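Side-chain contacts in formyltransferase PseJ (PDB 6EDK), which belongs to the formyltransferase family and is built round a mixed beta sheet flanked by helices: residues Asp54-Asp57 with Lys58-Ile62; Pro106-Trp109 with Ser110-Asp114; Trp202-Pro205 with Val206-Ile210. All coordinates share one frame; numbering follows the deposited sequence.

Interaction 1 (Asp54-Asp57 with Lys58-Ile62)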
ATOM      1  N   ASP A  54       0.725 -13.056  -9.421  1.00 44.16           N
ATOM      2  CA  ASP A  54       0.910 -12.815 -10.845  1.00 48.23           C
ATOM      3  C   ASP A  54      -0.246 -11.991 -11.411  1.00 47.99           C
ATOM      4  O   ASP A  54      -1.222 -11.683 -10.719  1.00 43.57           O
ATOM      5  CB  ASP A  54       1.044 -14.159 -11.593  1.00 49.75           C
ATOM      6  CG  ASP A  54       2.321 -14.921 -11.244  1.00 54.35           C
ATOM      7  OD1 ASP A  54       3.307 -14.325 -10.751  1.00 56.54           O
ATOM      8  OD2 ASP A  54       2.350 -16.142 -11.490  1.00 64.87           O
ATOM      9  N   LYS A  55      -0.172 -11.667 -12.711  1.00 46.93           N
ATOM     10  CA  LYS A  55      -1.245 -10.924 -13.365  1.00 46.98           C
ATOM     11  C   LYS A  55      -2.566 -11.670 -13.302  1.00 46.18           C
ATOM     12  O   LYS A  55      -2.607 -12.899 -13.244  1.00 48.20           O
ATOM     13  CB  LYS A  55      -0.914 -10.655 -14.836  1.00 55.04           C
ATOM     14  CG  LYS A  55       0.312  -9.789 -15.042  1.00 61.70           C
ATOM     15  CD  LYS A  55       0.700  -9.697 -16.520  1.00 65.28           C
ATOM     16  CE  LYS A  55       2.149  -9.186 -16.670  1.00 73.37           C
ATOM     17  NZ  LYS A  55       2.568  -8.946 -18.084  1.00 83.45           N
ATOM     18  N   LEU A  56      -3.657 -10.907 -13.326  1.00 44.72           N
ATOM     19  CA  LEU A  56      -5.000 -11.429 -13.193  1.00 48.61           C
ATOM     20  C   LEU A  56      -5.834 -10.956 -14.365  1.00 53.70           C
ATOM     21  O   LEU A  56      -6.123  -9.763 -14.481  1.00 48.81           O
ATOM     22  CB  LEU A  56      -5.662 -10.969 -11.901  1.00 46.91           C
ATOM     23  CG  LEU A  56      -5.238 -11.666 -10.637  1.00 47.22           C
ATOM     24  CD1 LEU A  56      -5.847 -10.830  -9.530  1.00 48.26           C
ATOM     25  CD2 LEU A  56      -5.751 -13.058 -10.594  1.00 48.04           C
ATOM     26  N   ASP A  57      -6.242 -11.891 -15.216  1.00 50.71           N
ATOM     27  CA  ASP A  57      -7.318 -11.624 -16.154  1.00 46.92           C
ATOM     28  C   ASP A  57      -8.598 -11.622 -15.363  1.00 42.62           C
ATOM     29  O   ASP A  57      -8.731 -12.323 -14.339  1.00 45.98           O
ATOM     30  CB  ASP A  57      -7.329 -12.720 -17.246  1.00 57.49           C
ATOM     31  CG  ASP A  57      -8.332 -12.431 -18.384  1.00 61.81           C
ATOM     32  OD1 ASP A  57      -9.552 -12.641 -18.188  1.00 62.43           O
ATOM     33  OD2 ASP A  57      -7.891 -11.962 -19.456  1.00 68.41           O
ATOM     34  N   LYS A  58      -9.585 -10.858 -15.845  1.00 45.24           N
ATOM     35  CA  LYS A  58     -10.847 -10.794 -15.115  1.00 51.77           C
ATOM     36  C   LYS A  58     -11.583 -12.124 -15.076  1.00 50.43           C
ATOM     37  O   LYS A  58     -12.461 -12.306 -14.210  1.00 44.87           O
ATOM     38  CB  LYS A  58     -11.763  -9.724 -15.717  1.00 58.21           C
ATOM     39  CG  LYS A  58     -12.399 -10.054 -17.054  1.00 65.20           C
ATOM     40  CD  LYS A  58     -13.132  -8.803 -17.597  1.00 78.16           C
ATOM     41  CE  LYS A  58     -13.709  -8.989 -18.994  1.00 88.35           C
ATOM     42  NZ  LYS A  58     -13.511  -7.760 -19.854  1.00 94.82           N
ATOM     43  N   LYS A  59     -11.247 -13.059 -15.980  1.00 51.66           N
ATOM     44  CA  LYS A  59     -11.862 -14.391 -15.956  1.00 56.85           C
ATOM     45  C   LYS A  59     -11.112 -15.396 -15.084  1.00 54.80           C
ATOM     46  O   LYS A  59     -11.626 -16.507 -14.873  1.00 45.42           O
ATOM     47  CB  LYS A  59     -11.961 -14.940 -17.384  1.00 55.02           C
ATOM     48  CG  LYS A  59     -12.872 -14.126 -18.295  1.00 61.24           C
ATOM     49  CD  LYS A  59     -12.924 -14.693 -19.738  1.00 66.99           C
ATOM     50  CE  LYS A  59     -11.620 -14.399 -20.481  1.00 73.48           C
ATOM     51  NZ  LYS A  59     -11.749 -14.860 -21.876  1.00 81.60           N
ATOM     52  N   SER A  60      -9.935 -15.028 -14.546  1.00 50.55           N
ATOM     53  CA  SER A  60      -9.156 -15.961 -13.745  1.00 43.99           C
ATOM     54  C   SER A  60     -10.014 -16.666 -12.710  1.00 44.23           C
ATOM     55  O   SER A  60     -10.779 -16.032 -11.973  1.00 40.68           O
ATOM     56  CB  SER A  60      -7.975 -15.237 -13.026  1.00 42.90           C
ATOM     57  OG  SER A  60      -7.368 -16.188 -12.143  1.00 45.28           O
ATOM     58  N   ALA A  61      -9.851 -17.992 -12.623  1.00 43.90           N
ATOM     59  CA  ALA A  61     -10.535 -18.739 -11.584  1.00 48.16           C
ATOM     60  C   ALA A  61     -10.034 -18.404 -10.179  1.00 45.70           C
ATOM     61  O   ALA A  61     -10.717 -18.730  -9.198  1.00 45.86           O
ATOM     62  CB  ALA A  61     -10.392 -20.256 -11.845  1.00 50.70           C
ATOM     63  N   ILE A  62      -8.877 -17.745 -10.066  1.00 42.14           N
ATOM     64  CA  ILE A  62      -8.374 -17.288  -8.753  1.00 43.84           C
ATOM     65  C   ILE A  62      -9.399 -16.390  -8.041  1.00 43.61           C
ATOM     66  O   ILE A  62      -9.499 -16.389  -6.807  1.00 44.00           O
ATOM     67  CB  ILE A  62      -7.040 -16.550  -8.972  1.00 45.10           C
ATOM     68  CG1 ILE A  62      -5.950 -17.477  -9.532  1.00 49.56           C
ATOM     69  CG2 ILE A  62      -6.523 -15.944  -7.702  1.00 46.54           C
ATOM     70  CD1 ILE A  62      -5.473 -18.549  -8.573  1.00 52.82           C
TER
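A type I beta turn running from D57 to S60, in the loop that leads from strand 48-52 to strand 68-71, is a compact example of a carboxylate and a backbone carbonyl of one aspartate holding a turn together. The turn is closed by S60 N, which donates to D57 O over 3.0 Å and approaches from well above the carbonyl plane. Within that loop the D57 torsion, with CG anti to the backbone N (chi1 -173°), carries the carboxylate to the amide two residues on and brings OD1 to K59 N at 2.8 Å. The bond is nearly straight, 168° at the hydrogen, and uses the anti lone pair of OD1, the one facing away from OD2. An Asx turn is thereby laid over the beta turn. The same oxygen also rests against the aliphatic part of K59, 3.4 Å from K59 CB, although the K59 ammonium makes no ion pair with it. K58 directs its NZ elsewhere, to a salt bridge with D81 of helix 80-85. L56, which also packs on Y74 and I82, reaches toward the later residues with one methyl, so that L56 CD2 comes 4.1 Å from I62 CB. That methyl also faces S60, whose hydroxyl starts an ST turn into the following 3-10 segment: S60 OG accepts from I62 N at 3.0 Å.

Interaction 2 (Pro106-Trp109 with Ser110-Asp114); sequences PNLW and SFLED
W109 and L112 meet on helix 106-112, where the leucine illustrates how one side chain can serve two neighbours a turn back. From L112 CB, which lies beside W109 CE3, the chain passes to CG, placed anti to the carbonyl carbon (chi1 -68°) and resting near L108 O and L108 CD1. Its tip does most of the work: L112 CD1 sits 3.6 Å from L108 CG, and it also covers one face of the indole, 4.0 Å from the centroid of the W109 six-membered ring and 15° off its normal, a CH-pi contact. E113 crosses the same indole at a slant, its OE2 3.6 Å from W109 CZ3 with the carboxylate inclined to the ring; E113 OE1 is hydrogen-bonded to H186 NE2, and H186 also stacks on W109.

Round the helix, S110 OG donates to N107 O at 2.8 Å, a bond made possible by its torsion between the backbone N and the carbonyl carbon (chi1 80°). A water donates both to this hydroxyl and to N107 OD1, while N107 ND2 bonds T150. N107 OD1 lies in the plane of the F111 ring at its edge, 3.6 Å from F111 CE2, with the amide nearly perpendicular to that ring. L108 O accepts from both F111 N and L112 N. D114, with positive phi, ends the helix as C-prime of a Schellman motif. The buried S110 hydroxyl thus both donates and accepts, sharing its water with N107 OD1, whereas the indole side combines a CH-pi contact and the H186 stack, with E113 tied to the same histidine.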
ATOM      1  N   PRO A 106       7.717   5.460  -3.012  1.00 27.15           N
ATOM      2  CA  PRO A 106       7.185   6.584  -2.252  1.00 25.02           C
ATOM      3  C   PRO A 106       8.100   7.033  -1.131  1.00 26.21           C
ATOM      4  O   PRO A 106       8.142   8.235  -0.841  1.00 28.46           O
ATOM      5  CB  PRO A 106       5.844   6.091  -1.711  1.00 24.20           C
ATOM      6  CG  PRO A 106       5.969   4.561  -1.782  1.00 29.14           C
ATOM      7  CD  PRO A 106       6.831   4.295  -3.000  1.00 27.16           C
ATOM      8  N   ASN A 107       8.830   6.118  -0.490  1.00 25.20           N
ATOM      9  CA  ASN A 107       9.690   6.542   0.615  1.00 26.02           C
ATOM     10  C   ASN A 107      10.774   7.473   0.106  1.00 26.98           C
ATOM     11  O   ASN A 107      11.027   8.538   0.678  1.00 27.25           O
ATOM     12  CB  ASN A 107      10.285   5.315   1.289  1.00 23.88           C
ATOM     13  CG  ASN A 107      11.164   5.637   2.486  1.00 25.02           C
ATOM     14  OD1 ASN A 107      10.772   6.369   3.412  1.00 29.96           O
ATOM     15  ND2 ASN A 107      12.362   5.062   2.491  1.00 28.68           N
ATOM     16  N   LEU A 108      11.456   7.062  -0.956  1.00 27.95           N
ATOM     17  CA  LEU A 108      12.487   7.937  -1.531  1.00 26.16           C
ATOM     18  C   LEU A 108      11.917   9.290  -1.945  1.00 26.88           C
ATOM     19  O   LEU A 108      12.482  10.333  -1.612  1.00 27.82           O
ATOM     20  CB  LEU A 108      13.132   7.226  -2.704  1.00 27.52           C
ATOM     21  CG  LEU A 108      14.151   8.100  -3.516  1.00 31.25           C
ATOM     22  CD1 LEU A 108      15.312   8.455  -2.627  1.00 29.43           C
ATOM     23  CD2 LEU A 108      14.620   7.210  -4.690  1.00 37.87           C
ATOM     24  N   TRP A 109      10.798   9.303  -2.650  1.00 28.53           N
ATOM     25  CA  TRP A 109      10.256  10.568  -3.141  1.00 30.91           C
ATOM     26  C   TRP A 109       9.775  11.469  -2.023  1.00 30.25           C
ATOM     27  O   TRP A 109       9.806  12.708  -2.169  1.00 29.94           O
ATOM     28  CB  TRP A 109       9.126  10.325  -4.128  1.00 32.19           C
ATOM     29  CG  TRP A 109       9.649   9.923  -5.428  1.00 31.97           C
ATOM     30  CD1 TRP A 109       9.627   8.684  -5.974  1.00 35.00           C
ATOM     31  CD2 TRP A 109      10.325  10.770  -6.346  1.00 34.68           C
ATOM     32  NE1 TRP A 109      10.266   8.704  -7.215  1.00 38.84           N
ATOM     33  CE2 TRP A 109      10.711   9.978  -7.446  1.00 38.44           C
ATOM     34  CE3 TRP A 109      10.663  12.143  -6.335  1.00 38.09           C
ATOM     35  CZ2 TRP A 109      11.411  10.510  -8.563  1.00 41.15           C
ATOM     36  CZ3 TRP A 109      11.360  12.661  -7.443  1.00 42.56           C
ATOM     37  CH2 TRP A 109      11.727  11.822  -8.531  1.00 40.84           C
ATOM     38  N   SER A 110       9.347  10.878  -0.876  1.00 26.55           N
ATOM     39  CA  SER A 110       8.963  11.692   0.248  1.00 21.61           C
ATOM     40  C   SER A 110      10.132  12.507   0.770  1.00 26.53           C
ATOM     41  O   SER A 110       9.926  13.593   1.304  1.00 27.96           O
ATOM     42  CB  SER A 110       8.356  10.830   1.362  1.00 25.36           C
ATOM     43  OG  SER A 110       9.342  10.172   2.140  1.00 28.90           O
ATOM     44  N   PHE A 111      11.358  12.043   0.573  1.00 27.53           N
ATOM     45  CA  PHE A 111      12.535  12.820   0.964  1.00 29.57           C
ATOM     46  C   PHE A 111      12.997  13.747  -0.154  1.00 33.38           C
ATOM     47  O   PHE A 111      13.235  14.946   0.091  1.00 32.15           O
ATOM     48  CB  PHE A 111      13.654  11.883   1.379  1.00 30.04           C
ATOM     49  CG  PHE A 111      13.393  11.261   2.689  1.00 26.57           C
ATOM     50  CD1 PHE A 111      13.592  11.979   3.833  1.00 29.08           C
ATOM     51  CD2 PHE A 111      12.871  10.002   2.780  1.00 29.22           C
ATOM     52  CE1 PHE A 111      13.299  11.426   5.065  1.00 29.94           C
ATOM     53  CE2 PHE A 111      12.594   9.455   4.014  1.00 29.13           C
ATOM     54  CZ  PHE A 111      12.794  10.186   5.152  1.00 30.49           C
ATOM     55  N   LEU A 112      13.062  13.221  -1.385  1.00 32.90           N
ATOM     56  CA  LEU A 112      13.495  14.048  -2.505  1.00 37.03           C
ATOM     57  C   LEU A 112      12.630  15.289  -2.662  1.00 41.12           C
ATOM     58  O   LEU A 112      13.145  16.380  -2.950  1.00 41.24           O
ATOM     59  CB  LEU A 112      13.483  13.235  -3.794  1.00 33.29           C
ATOM     60  CG  LEU A 112      14.526  12.126  -3.884  1.00 38.19           C
ATOM     61  CD1 LEU A 112      14.279  11.305  -5.118  1.00 41.02           C
ATOM     62  CD2 LEU A 112      15.946  12.646  -3.867  1.00 39.33           C
ATOM     63  N   GLU A 113      11.316  15.168  -2.478  1.00 35.99           N
ATOM     64  CA  GLU A 113      10.383  16.275  -2.648  1.00 36.90           C
ATOM     65  C   GLU A 113       9.896  16.834  -1.322  1.00 36.82           C
ATOM     66  O   GLU A 113       9.029  17.709  -1.326  1.00 36.42           O
ATOM     67  CB  GLU A 113       9.211  15.839  -3.542  1.00 41.01           C
ATOM     68  CG  GLU A 113       9.652  15.686  -5.008  1.00 47.00           C
ATOM     69  CD  GLU A 113       8.600  15.175  -5.950  1.00 53.07           C
ATOM     70  OE1 GLU A 113       7.497  14.759  -5.516  1.00 50.16           O
ATOM     71  OE2 GLU A 113       8.867  15.174  -7.169  1.00 54.59           O
ATOM     72  N   ASP A 114      10.471  16.385  -0.197  1.00 33.61           N
ATOM     73  CA  ASP A 114      10.226  16.867   1.157  1.00 36.52           C
ATOM     74  C   ASP A 114       8.719  16.958   1.416  1.00 35.38           C
ATOM     75  O   ASP A 114       8.182  17.990   1.787  1.00 36.83           O
ATOM     76  CB  ASP A 114      10.952  18.216   1.416  1.00 35.14           C
ATOM     77  CG  ASP A 114      10.991  18.617   2.900  1.00 43.96           C
ATOM     78  OD1 ASP A 114      10.811  17.777   3.801  1.00 45.62           O
ATOM     79  OD2 ASP A 114      11.222  19.819   3.199  1.00 49.70           O
TER
HETATM   80  O   HOH W   1       8.774   8.251   3.940  1.00 29.14           O

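Interaction 3 (Trp202-Pro205 with Val206-Ile210)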
ATOM      1  N   TRP A 202      20.595   1.497   0.056  1.00 38.99           N
ATOM      2  CA  TRP A 202      19.605   1.544   1.130  1.00 38.08           C
ATOM      3  C   TRP A 202      20.141   2.269   2.349  1.00 37.21           C
ATOM      4  O   TRP A 202      19.373   2.870   3.095  1.00 34.92           O
ATOM      5  CB  TRP A 202      19.229   0.104   1.505  1.00 36.44           C
ATOM      6  CG  TRP A 202      18.197  -0.505   0.653  1.00 40.09           C
ATOM      7  CD1 TRP A 202      18.371  -1.501  -0.291  1.00 43.82           C
ATOM      8  CD2 TRP A 202      16.790  -0.206   0.667  1.00 40.68           C
ATOM      9  NE1 TRP A 202      17.169  -1.815  -0.865  1.00 42.88           N
ATOM     10  CE2 TRP A 202      16.172  -1.050  -0.294  1.00 43.55           C
ATOM     11  CE3 TRP A 202      16.001   0.706   1.373  1.00 35.72           C
ATOM     12  CZ2 TRP A 202      14.801  -1.009  -0.552  1.00 44.16           C
ATOM     13  CZ3 TRP A 202      14.636   0.759   1.093  1.00 34.64           C
ATOM     14  CH2 TRP A 202      14.050  -0.106   0.154  1.00 40.83           C
ATOM     15  N   ASP A 203      21.457   2.261   2.553  1.00 38.03           N
ATOM     16  CA  ASP A 203      22.027   2.874   3.737  1.00 37.52           C
ATOM     17  C   ASP A 203      22.474   4.317   3.505  1.00 36.45           C
ATOM     18  O   ASP A 203      23.226   4.861   4.326  1.00 41.34           O
ATOM     19  CB  ASP A 203      23.167   2.005   4.282  1.00 44.31           C
ATOM     20  CG  ASP A 203      22.704   0.573   4.637  1.00 49.70           C
ATOM     21  OD1 ASP A 203      21.656   0.374   5.326  1.00 47.86           O
ATOM     22  OD2 ASP A 203      23.398  -0.364   4.211  1.00 51.64           O
ATOM     23  N   THR A 204      21.973   4.963   2.442  1.00 36.95           N
ATOM     24  CA  THR A 204      22.163   6.402   2.273  1.00 37.83           C
ATOM     25  C   THR A 204      21.418   7.175   3.366  1.00 38.77           C
ATOM     26  O   THR A 204      20.207   6.956   3.556  1.00 33.33           O
ATOM     27  CB  THR A 204      21.683   6.841   0.923  1.00 40.29           C
ATOM     28  OG1 THR A 204      22.338   6.055  -0.101  1.00 44.73           O
ATOM     29  CG2 THR A 204      21.959   8.320   0.741  1.00 39.40           C
ATOM     30  N   PRO A 205      22.095   8.039   4.102  1.00 37.96           N
ATOM     31  CA  PRO A 205      21.391   8.944   5.027  1.00 37.40           C
ATOM     32  C   PRO A 205      20.366   9.778   4.279  1.00 34.79           C
ATOM     33  O   PRO A 205      20.611  10.239   3.156  1.00 33.95           O
ATOM     34  CB  PRO A 205      22.515   9.793   5.614  1.00 39.94           C
ATOM     35  CG  PRO A 205      23.748   8.956   5.422  1.00 40.62           C
ATOM     36  CD  PRO A 205      23.572   8.223   4.174  1.00 39.82           C
ATOM     37  N   VAL A 206      19.178   9.933   4.879  1.00 32.17           N
ATOM     38  CA  VAL A 206      18.134  10.676   4.175  1.00 32.96           C
ATOM     39  C   VAL A 206      18.455  12.169   4.165  1.00 35.30           C
ATOM     40  O   VAL A 206      18.016  12.892   3.266  1.00 35.66           O
ATOM     41  CB  VAL A 206      16.725  10.402   4.797  1.00 33.33           C
ATOM     42  CG1 VAL A 206      16.363   8.893   4.668  1.00 34.79           C
ATOM     43  CG2 VAL A 206      16.630  10.812   6.193  1.00 33.60           C
ATOM     44  N   GLN A 207      19.215  12.652   5.153  1.00 37.36           N
ATOM     45  CA  GLN A 207      19.570  14.075   5.209  1.00 43.60           C
ATOM     46  C   GLN A 207      20.158  14.536   3.877  1.00 46.02           C
ATOM     47  O   GLN A 207      19.834  15.623   3.402  1.00 51.40           O
ATOM     48  CB  GLN A 207      20.556  14.309   6.370  1.00 52.54           C
ATOM     49  CG  GLN A 207      20.532  15.701   7.002  1.00 70.28           C
ATOM     50  CD  GLN A 207      19.125  16.160   7.426  1.00 78.64           C
ATOM     51  OE1 GLN A 207      18.427  15.494   8.224  1.00 75.47           O
ATOM     52  NE2 GLN A 207      18.702  17.304   6.888  1.00 79.25           N
ATOM     53  N   LYS A 208      20.949  13.677   3.220  1.00 45.81           N
ATOM     54  CA  LYS A 208      21.546  13.989   1.924  1.00 51.08           C
ATOM     55  C   LYS A 208      20.531  14.154   0.807  1.00 49.73           C
ATOM     56  O   LYS A 208      20.874  14.692  -0.261  1.00 47.81           O
ATOM     57  CB  LYS A 208      22.513  12.858   1.509  1.00 48.71           C
ATOM     58  CG  LYS A 208      23.638  12.638   2.491  1.00 55.26           C
ATOM     59  CD  LYS A 208      24.670  11.645   1.954  1.00 62.25           C
ATOM     60  CE  LYS A 208      25.854  11.559   2.914  1.00 71.31           C
ATOM     61  NZ  LYS A 208      26.698  10.341   2.702  1.00 79.92           N
ATOM     62  N   LEU A 209      19.283  13.697   1.022  1.00 39.00           N
ATOM     63  CA  LEU A 209      18.296  13.594  -0.028  1.00 37.08           C
ATOM     64  C   LEU A 209      17.227  14.668   0.058  1.00 35.30           C
ATOM     65  O   LEU A 209      16.534  14.914  -0.939  1.00 39.44           O
ATOM     66  CB  LEU A 209      17.631  12.210   0.032  1.00 36.85           C
ATOM     67  CG  LEU A 209      18.573  11.032   0.103  1.00 39.74           C
ATOM     68  CD1 LEU A 209      17.820   9.678   0.022  1.00 38.71           C
ATOM     69  CD2 LEU A 209      19.562  11.105  -1.045  1.00 43.74           C
ATOM     70  N   ILE A 210      17.079  15.303   1.215  1.00 35.65           N
ATOM     71  CA  ILE A 210      15.896  16.118   1.471  1.00 38.93           C
ATOM     72  C   ILE A 210      15.907  17.305   0.538  1.00 45.77           C
ATOM     73  O   ILE A 210      16.881  18.072   0.510  1.00 44.10           O
ATOM     74  CB  ILE A 210      15.831  16.563   2.928  1.00 38.92           C
ATOM     75  CG1 ILE A 210      15.536  15.347   3.821  1.00 39.25           C
ATOM     76  CG2 ILE A 210      14.763  17.664   3.086  1.00 42.21           C
ATOM     77  CD1 ILE A 210      15.726  15.606   5.244  1.00 48.82           C
TER
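P205 immediately precedes the helix-like turn that contains K208, in the loop that follows strand 185-186, a case where side chains meet by van der Waals contact while the one hydrogen bond between the two segments is weak. That bond runs from K208 N to P205 O at 3.5 Å, and the turn is better secured one step on, where L209 N donates to V206 O at 2.7 Å.

The side-chain contacts are of two sorts. K208 runs alongside the proline, pointing the same way, with its chain extended beyond CG; K208 CE makes an apolar contact 4.2 Å from P205 CG, and the charged end makes a van der Waals approach to the ring, K208 NZ lying 4.1 Å from P205 CD. T204 and L209 instead meet at about a right angle through their methyls, T204 CG2 being 4.1 Å from L209 CD2. The threonine torsion (chi1 -55°) sets CG2 anti to the backbone N and OG1 beside it, dividing the side chain by polarity: OG1 bonds to G201 O and D200 N, while the methyl is given to the leucine. L209 and V206 also pack on L147 of helix 147-169.

Chemically, the lysine contributes its methylenes to a partly exposed proline and its charge meets no acidic partner across this turn, while the buried methyl pair relies on van der Waals contact alone.

From the N terminus, interaction 1 comes first, turning the loop between strands 48-52 and 68-71 on the parallel side of the mixed sheet. Interaction 2 follows on helix 106-112, and interaction 3 in the loop after strand 185-186. The three lie in series, none nested in or crossing another, and each closes only a local turn. Interaction 1 stands apart, its centre about 33 Å and about 39 Å from the centres of interactions 2 and 3 and across the middle of the chain. Interactions 2 and 3 touch: F111 CE1 meets V206 CG2 at 3.6 Å and L108 CD1 meets L209 CD1 at 3.8 Å, tying the late loop to helix 106-112 beside helix 147-169.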